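Beta-1,3-glucanosyltransferase (Rhizomucor miehei CAU432, PDB 4WTP) is a fungal carbohydrate-active enzyme of glycosyl hydrolase family 17, built as a single-chain beta/alpha barrel. Local coordinates at residues A[65-70]-A[91-96]; A[36-41]-A[258-263]. All blocks are in the same frame, centred on the assembly; numbering follows the deposited sequence. Where two conformers were deposited one is given.

Contacts 1 and 2 both join parallel strands of the beta/alpha barrel, and their centres lie 10 Å apart. Contact 1 pairs neighbouring strands 68-71 and 93-98, linked by helix 79-90 as a beta-alpha-beta unit. Contact 2 pairs strand 39-41 with strand 262-263, the first strand with the last, across 216 intervening residues that include both segments of contact 1, and so helps close the barrel. The two share a seam, because strand 39-41 also runs beside strand 68-71. There Y95 OH and Y38 OH lie 2.8 Å apart, a probable hydrogen bond, and T66 OG1 probably bonds F37 O, also at 2.8 Å.

Contact 1 (A[65-70]-A[91-96]); sequences YTNRVR and GMRIYL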
loop_
_atom_site.group_PDB
_atom_site.type_symbol
_atom_site.label_atom_id
_atom_site.label_comp_id
_atom_site.label_asym_id
_atom_site.label_seq_id
_atom_site.Cartn_x
_atom_site.Cartn_y
_atom_site.Cartn_z
ATOM N N TYR A 65 15.029 -7.375 1.643
ATOM C CA TYR A 65 13.986 -7.328 2.680
ATOM C C TYR A 65 12.631 -7.824 2.203
ATOM O O TYR A 65 11.792 -8.170 3.028
ATOM C CB TYR A 65 13.856 -5.894 3.225
ATOM C CG TYR A 65 15.202 -5.327 3.681
ATOM C CD1 TYR A 65 15.847 -5.836 4.808
ATOM C CD2 TYR A 65 15.779 -4.273 3.000
ATOM C CE1 TYR A 65 17.056 -5.328 5.223
ATOM C CE2 TYR A 65 17.016 -3.759 3.386
ATOM C CZ TYR A 65 17.625 -4.287 4.519
ATOM O OH TYR A 65 18.840 -3.820 4.956
ATOM N N THR A 66 12.400 -7.865 0.891
ATOM C CA THR A 66 11.071 -8.206 0.385
ATOM C C THR A 66 11.203 -8.628 -1.077
ATOM O O THR A 66 12.194 -8.297 -1.742
ATOM C CB THR A 66 10.121 -6.973 0.467
ATOM O OG1 THR A 66 8.802 -7.410 0.201
ATOM C CG2 THR A 66 10.491 -5.890 -0.555
ATOM N N ASN A 67 10.190 -9.300 -1.598
ATOM C CA ASN A 67 10.155 -9.583 -3.017
ATOM C C ASN A 67 8.977 -8.922 -3.704
ATOM O O ASN A 67 8.661 -9.281 -4.844
ATOM C CB ASN A 67 10.099 -11.097 -3.303
ATOM C CG ASN A 67 10.665 -11.435 -4.660
ATOM O OD1 ASN A 67 11.736 -10.963 -5.007
ATOM N ND2 ASN A 67 9.934 -12.226 -5.439
ATOM N N ARG A 68 8.352 -7.924 -3.074
ATOM C CA ARG A 68 7.079 -7.388 -3.599
ATOM C C ARG A 68 6.931 -5.913 -3.287
ATOM O O ARG A 68 7.242 -5.480 -2.167
ATOM C CB ARG A 68 5.925 -8.167 -2.980
ATOM C CG ARG A 68 4.561 -7.718 -3.406
ATOM C CD ARG A 68 3.486 -8.577 -2.764
ATOM N NE ARG A 68 3.401 -9.923 -3.342
ATOM C CZ ARG A 68 3.785 -11.047 -2.729
ATOM N NH1 ARG A 68 3.602 -12.217 -3.326
ATOM N NH2 ARG A 68 4.391 -11.014 -1.543
ATOM N N VAL A 69 6.470 -5.136 -4.270
ATOM C CA VAL A 69 6.222 -3.709 -4.083
ATOM C C VAL A 69 4.802 -3.364 -4.483
ATOM O O VAL A 69 4.079 -4.184 -5.081
ATOM C CB VAL A 69 7.227 -2.803 -4.843
ATOM C CG1 VAL A 69 8.645 -3.081 -4.395
ATOM C CG2 VAL A 69 7.078 -3.039 -6.340
ATOM N N ARG A 70 4.363 -2.162 -4.146
ATOM C CA ARG A 70 3.055 -1.698 -4.519
ATOM C C ARG A 70 3.136 -0.266 -5.003
ATOM O O ARG A 70 3.764 0.570 -4.344
ATOM C CB ARG A 70 2.066 -1.783 -3.346
ATOM C CG ARG A 70 0.653 -1.242 -3.590
ATOM C CD ARG A 70 0.557 0.279 -3.381
ATOM N NE ARG A 70 -0.818 0.758 -3.458
ATOM C CZ ARG A 70 -1.647 0.824 -2.422
ATOM N NH1 ARG A 70 -2.887 1.287 -2.591
ATOM N NH2 ARG A 70 -1.253 0.429 -1.213
ATOM N N GLY A 91 12.807 -10.299 -10.737
ATOM C CA GLY A 91 12.114 -11.490 -10.254
ATOM C C GLY A 91 11.209 -11.171 -9.069
ATOM O O GLY A 91 10.959 -12.049 -8.222
ATOM N N MET A 92 10.779 -9.914 -8.997
ATOM C CA MET A 92 9.899 -9.454 -7.917
ATOM C C MET A 92 8.413 -9.480 -8.323
ATOM O O MET A 92 8.096 -9.607 -9.505
ATOM C CB MET A 92 10.307 -8.033 -7.461
ATOM C CG MET A 92 11.754 -7.869 -6.968
ATOM S SD MET A 92 12.273 -6.172 -6.511
ATOM C CE MET A 92 11.503 -6.056 -4.871
ATOM N N ARG A 93 7.522 -9.340 -7.339
ATOM C CA ARG A 93 6.077 -9.295 -7.594
ATOM C C ARG A 93 5.535 -7.885 -7.326
ATOM O O ARG A 93 6.257 -7.053 -6.737
ATOM C CB ARG A 93 5.336 -10.275 -6.688
ATOM C CG ARG A 93 5.997 -11.626 -6.487
ATOM C CD ARG A 93 5.663 -12.558 -7.611
ATOM N NE ARG A 93 4.220 -12.710 -7.817
ATOM C CZ ARG A 93 3.700 -13.356 -8.864
ATOM N NH1 ARG A 93 4.493 -13.874 -9.797
ATOM N NH2 ARG A 93 2.385 -13.465 -8.982
ATOM N N ILE A 94 4.280 -7.625 -7.688
ATOM C CA ILE A 94 3.728 -6.272 -7.572
ATOM C C ILE A 94 2.226 -6.260 -7.320
ATOM O O ILE A 94 1.486 -7.062 -7.895
ATOM C CB ILE A 94 4.090 -5.407 -8.817
ATOM C CG1 ILE A 94 3.774 -3.938 -8.587
ATOM C CG2 ILE A 94 3.475 -5.941 -10.110
ATOM C CD1 ILE A 94 4.446 -3.003 -9.598
ATOM N N TYR A 95 1.749 -5.315 -6.505
ATOM C CA TYR A 95 0.325 -4.948 -6.465
ATOM C C TYR A 95 0.222 -3.640 -7.221
ATOM O O TYR A 95 0.957 -2.678 -6.931
ATOM C CB TYR A 95 -0.159 -4.692 -5.029
ATOM C CG TYR A 95 -0.572 -5.931 -4.271
ATOM C CD1 TYR A 95 0.369 -6.861 -3.816
ATOM C CD2 TYR A 95 -1.918 -6.150 -3.976
ATOM C CE1 TYR A 95 -0.035 -7.998 -3.098
ATOM C CE2 TYR A 95 -2.325 -7.251 -3.268
ATOM C CZ TYR A 95 -1.394 -8.183 -2.871
ATOM O OH TYR A 95 -1.802 -9.272 -2.137
ATOM N N LEU A 96 -0.674 -3.587 -8.203
ATOM C CA LEU A 96 -0.916 -2.349 -8.939
ATOM C C LEU A 96 -2.117 -1.608 -8.376
ATOM O O LEU A 96 -3.235 -2.118 -8.336
ATOM C CB LEU A 96 -1.198 -2.679 -10.407
ATOM C CG LEU A 96 -0.083 -3.284 -11.248
ATOM C CD1 LEU A 96 -0.538 -3.555 -12.685
ATOM C CD2 LEU A 96 1.107 -2.345 -11.265
#
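The amide of R93 gives its hydrogen to N67 O at 2.7 Å, with an N-H...O angle of 170°, and this short bond opens a parallel ladder. V69 uses both its N and its O, bonding the residues before and after its bridge partner I94: V69 N to R93 O at 3.1 Å, and Y95 N to V69 O at 3.0 Å. Just before the ladder N67 ND2 reaches G91 O at 3.0 Å, in the carbonyl plane on a lone pair, with the acceptor close to the amide plane of N67. G91 is the Schellman residue that ends helix 79-90, so this bond ties the helix exit to the loop residue just ahead of strand 68-71.

R68, R70, R93 and Y95 share one face of the sheet. Extended chi1 and chi2 (both 179°) carry R68 CD to the Y95 ring edge, 3.6 Å from CE1; the bend at chi3 (-73°) then turns NE toward R93 CB. R68 NH1 and R93 NE stand 4.6 Å apart, yet D126 bridges R68 NE and R93 NH2. R68 NH2 also bonds Y38 O, and R68 makes a cation-pi contact with Y38. R70 sets its CG across Y95 CB, the side chains at about a right angle. On the other face V69 CG2 meets I94 CG1 at 4.1 Å, against helices 52-62 and 79-90.

The chemistry is thus split by face: a polar interior, where D126 probably offsets the like charges, and an apolar layer beneath the helices.

Contact 2 (A[36-41]-A[258-263]); sequences TFYGIN and NIDLLY
F37 touches Y263 first: its CD1 lies 3.6 Å from Y263 CB, and the two rings meet obliquely. At Y38 the side chain stands with CG anti to the backbone N (chi1 171°), which sets its ring against D260. D260 CB sits over the ring centre at 3.6 Å, a CH-pi contact only 8° off the normal, and the carboxylate is stacked within 6° of the ring plane. L262 CD2 meets the same ring at its edge. A water joins the backbones, donating to L261 O and weakly accepting from Y38 N. G39 N bonds weakly to L261 O, whereas G39 O takes the amide of Y263 at 3.1 Å. L262 CD2 packs on the bare G39 CA at 3.7 Å. At the end N41 N gives a nearly straight bond to Y263 O at 2.9 Å, and N41 ND2 adds a weak one to the same oxygen while also bonding S222 O.

The polar ends reach to adjoining strands, D260 to K220 of strand 219-223 and N41 OD1 to R70 of strand 68-71. F37 and Y263 instead face L247 of helix 240-256, while both strands flank the pair through backbone bonds of I40 with R68 and L262 with I221.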
loop_
_atom_site.group_PDB
_atom_site.type_symbol
_atom_site.label_atom_id
_atom_site.label_comp_id
_atom_site.label_asym_id
_atom_site.label_seq_id
_atom_site.Cartn_x
_atom_site.Cartn_y
_atom_site.Cartn_z
ATOM N N THR A 36 11.038 -10.737 5.022
ATOM C CA THR A 36 10.797 -9.858 6.174
ATOM C C THR A 36 9.531 -9.035 5.933
ATOM O O THR A 36 8.709 -8.902 6.843
ATOM C CB THR A 36 11.973 -8.937 6.468
ATOM O OG1 THR A 36 13.078 -9.741 6.888
ATOM C CG2 THR A 36 11.667 -7.992 7.601
ATOM N N PHE A 37 9.374 -8.482 4.736
ATOM C CA PHE A 37 8.100 -7.844 4.383
ATOM C C PHE A 37 7.379 -8.678 3.354
ATOM O O PHE A 37 7.970 -9.052 2.336
ATOM C CB PHE A 37 8.342 -6.474 3.744
ATOM C CG PHE A 37 8.962 -5.459 4.660
ATOM C CD1 PHE A 37 8.186 -4.631 5.477
ATOM C CD2 PHE A 37 10.349 -5.265 4.645
ATOM C CE1 PHE A 37 8.788 -3.686 6.283
ATOM C CE2 PHE A 37 10.949 -4.306 5.439
ATOM C CZ PHE A 37 10.165 -3.527 6.272
ATOM N N TYR A 38 6.086 -8.914 3.564
ATOM C CA TYR A 38 5.255 -9.470 2.506
ATOM C C TYR A 38 5.371 -8.556 1.261
ATOM O O TYR A 38 5.539 -9.026 0.124
ATOM C CB TYR A 38 3.798 -9.580 2.976
ATOM C CG TYR A 38 2.854 -9.932 1.858
ATOM C CD1 TYR A 38 2.700 -11.253 1.444
ATOM C CD2 TYR A 38 2.098 -8.944 1.219
ATOM C CE1 TYR A 38 1.839 -11.572 0.412
ATOM C CE2 TYR A 38 1.236 -9.268 0.190
ATOM C CZ TYR A 38 1.109 -10.580 -0.214
ATOM O OH TYR A 38 0.240 -10.891 -1.246
ATOM N N GLY A 39 5.273 -7.251 1.475
ATOM C CA GLY A 39 5.524 -6.291 0.409
ATOM C C GLY A 39 5.662 -4.908 0.981
ATOM O O GLY A 39 5.374 -4.696 2.155
ATOM N N ILE A 40 6.137 -3.967 0.166
ATOM C CA ILE A 40 6.363 -2.595 0.637
ATOM C C ILE A 40 5.780 -1.599 -0.360
ATOM O O ILE A 40 5.953 -1.721 -1.600
ATOM C CB ILE A 40 7.875 -2.313 0.839
ATOM C CG1 ILE A 40 8.534 -3.318 1.775
ATOM C CG2 ILE A 40 8.079 -0.962 1.480
ATOM C CD1 ILE A 40 10.043 -3.197 1.836
ATOM N N ASN A 41 5.076 -0.603 0.183
ATOM C CA ASN A 41 4.547 0.484 -0.595
ATOM C C ASN A 41 5.669 1.364 -1.142
ATOM O O ASN A 41 6.595 1.706 -0.404
ATOM C CB ASN A 41 3.592 1.312 0.255
ATOM C CG ASN A 41 2.282 0.577 0.492
ATOM O OD1 ASN A 41 1.579 0.201 -0.456
ATOM N ND2 ASN A 41 1.967 0.327 1.741
ATOM N N ASN A 258 -1.054 -14.551 10.366
ATOM C CA ASN A 258 -1.024 -14.881 8.954
ATOM C C ASN A 258 -1.744 -13.838 8.073
ATOM O O ASN A 258 -2.479 -14.166 7.127
ATOM C CB ASN A 258 -1.616 -16.285 8.710
ATOM C CG ASN A 258 -1.086 -16.919 7.444
ATOM O OD1 ASN A 258 -0.078 -16.468 6.896
ATOM N ND2 ASN A 258 -1.750 -17.979 6.973
ATOM N N ILE A 259 -1.495 -12.559 8.360
ATOM C CA ILE A 259 -2.070 -11.483 7.597
ATOM C C ILE A 259 -1.026 -10.942 6.625
ATOM O O ILE A 259 0.123 -10.737 7.034
ATOM C CB ILE A 259 -2.511 -10.367 8.550
ATOM C CG1 ILE A 259 -3.590 -10.873 9.520
ATOM C CG2 ILE A 259 -2.979 -9.144 7.785
ATOM C CD1 ILE A 259 -3.809 -9.932 10.667
ATOM N N ASP A 260 -1.422 -10.713 5.372
ATOM C CA ASP A 260 -0.563 -10.092 4.356
ATOM C C ASP A 260 -0.579 -8.566 4.516
ATOM O O ASP A 260 -1.649 -7.952 4.526
ATOM C CB ASP A 260 -1.005 -10.468 2.924
ATOM C CG ASP A 260 -0.886 -11.952 2.606
ATOM O OD1 ASP A 260 -0.136 -12.674 3.294
ATOM O OD2 ASP A 260 -1.535 -12.336 1.618
ATOM N N LEU A 261 0.619 -7.994 4.641
ATOM C CA LEU A 261 0.795 -6.577 4.909
ATOM C C LEU A 261 1.713 -5.900 3.890
ATOM O O LEU A 261 2.818 -6.403 3.626
ATOM C CB LEU A 261 1.423 -6.407 6.303
ATOM C CG LEU A 261 2.066 -5.050 6.614
ATOM C CD1 LEU A 261 0.977 -4.009 6.712
ATOM C CD2 LEU A 261 2.894 -5.133 7.891
ATOM N N LEU A 262 1.281 -4.755 3.372
ATOM C CA LEU A 262 2.168 -3.873 2.594
ATOM C C LEU A 262 2.566 -2.731 3.528
ATOM O O LEU A 262 1.706 -1.910 3.920
ATOM C CB LEU A 262 1.423 -3.312 1.378
ATOM C CG LEU A 262 0.918 -4.372 0.396
ATOM C CD1 LEU A 262 0.097 -3.692 -0.706
ATOM C CD2 LEU A 262 2.074 -5.222 -0.150
ATOM N N TYR A 263 3.838 -2.698 3.898
ATOM C CA TYR A 263 4.293 -1.697 4.863
ATOM C C TYR A 263 4.450 -0.321 4.200
ATOM O O TYR A 263 4.846 -0.230 3.042
ATOM C CB TYR A 263 5.607 -2.159 5.504
ATOM C CG TYR A 263 5.946 -1.317 6.710
ATOM C CD1 TYR A 263 5.338 -1.550 7.950
ATOM C CD2 TYR A 263 6.796 -0.223 6.594
ATOM C CE1 TYR A 263 5.577 -0.729 9.037
ATOM C CE2 TYR A 263 7.038 0.607 7.679
ATOM C CZ TYR A 263 6.423 0.345 8.885
ATOM O OH TYR A 263 6.610 1.190 9.961
HETATM O O HOH W 1 5.122 -6.232 5.230
#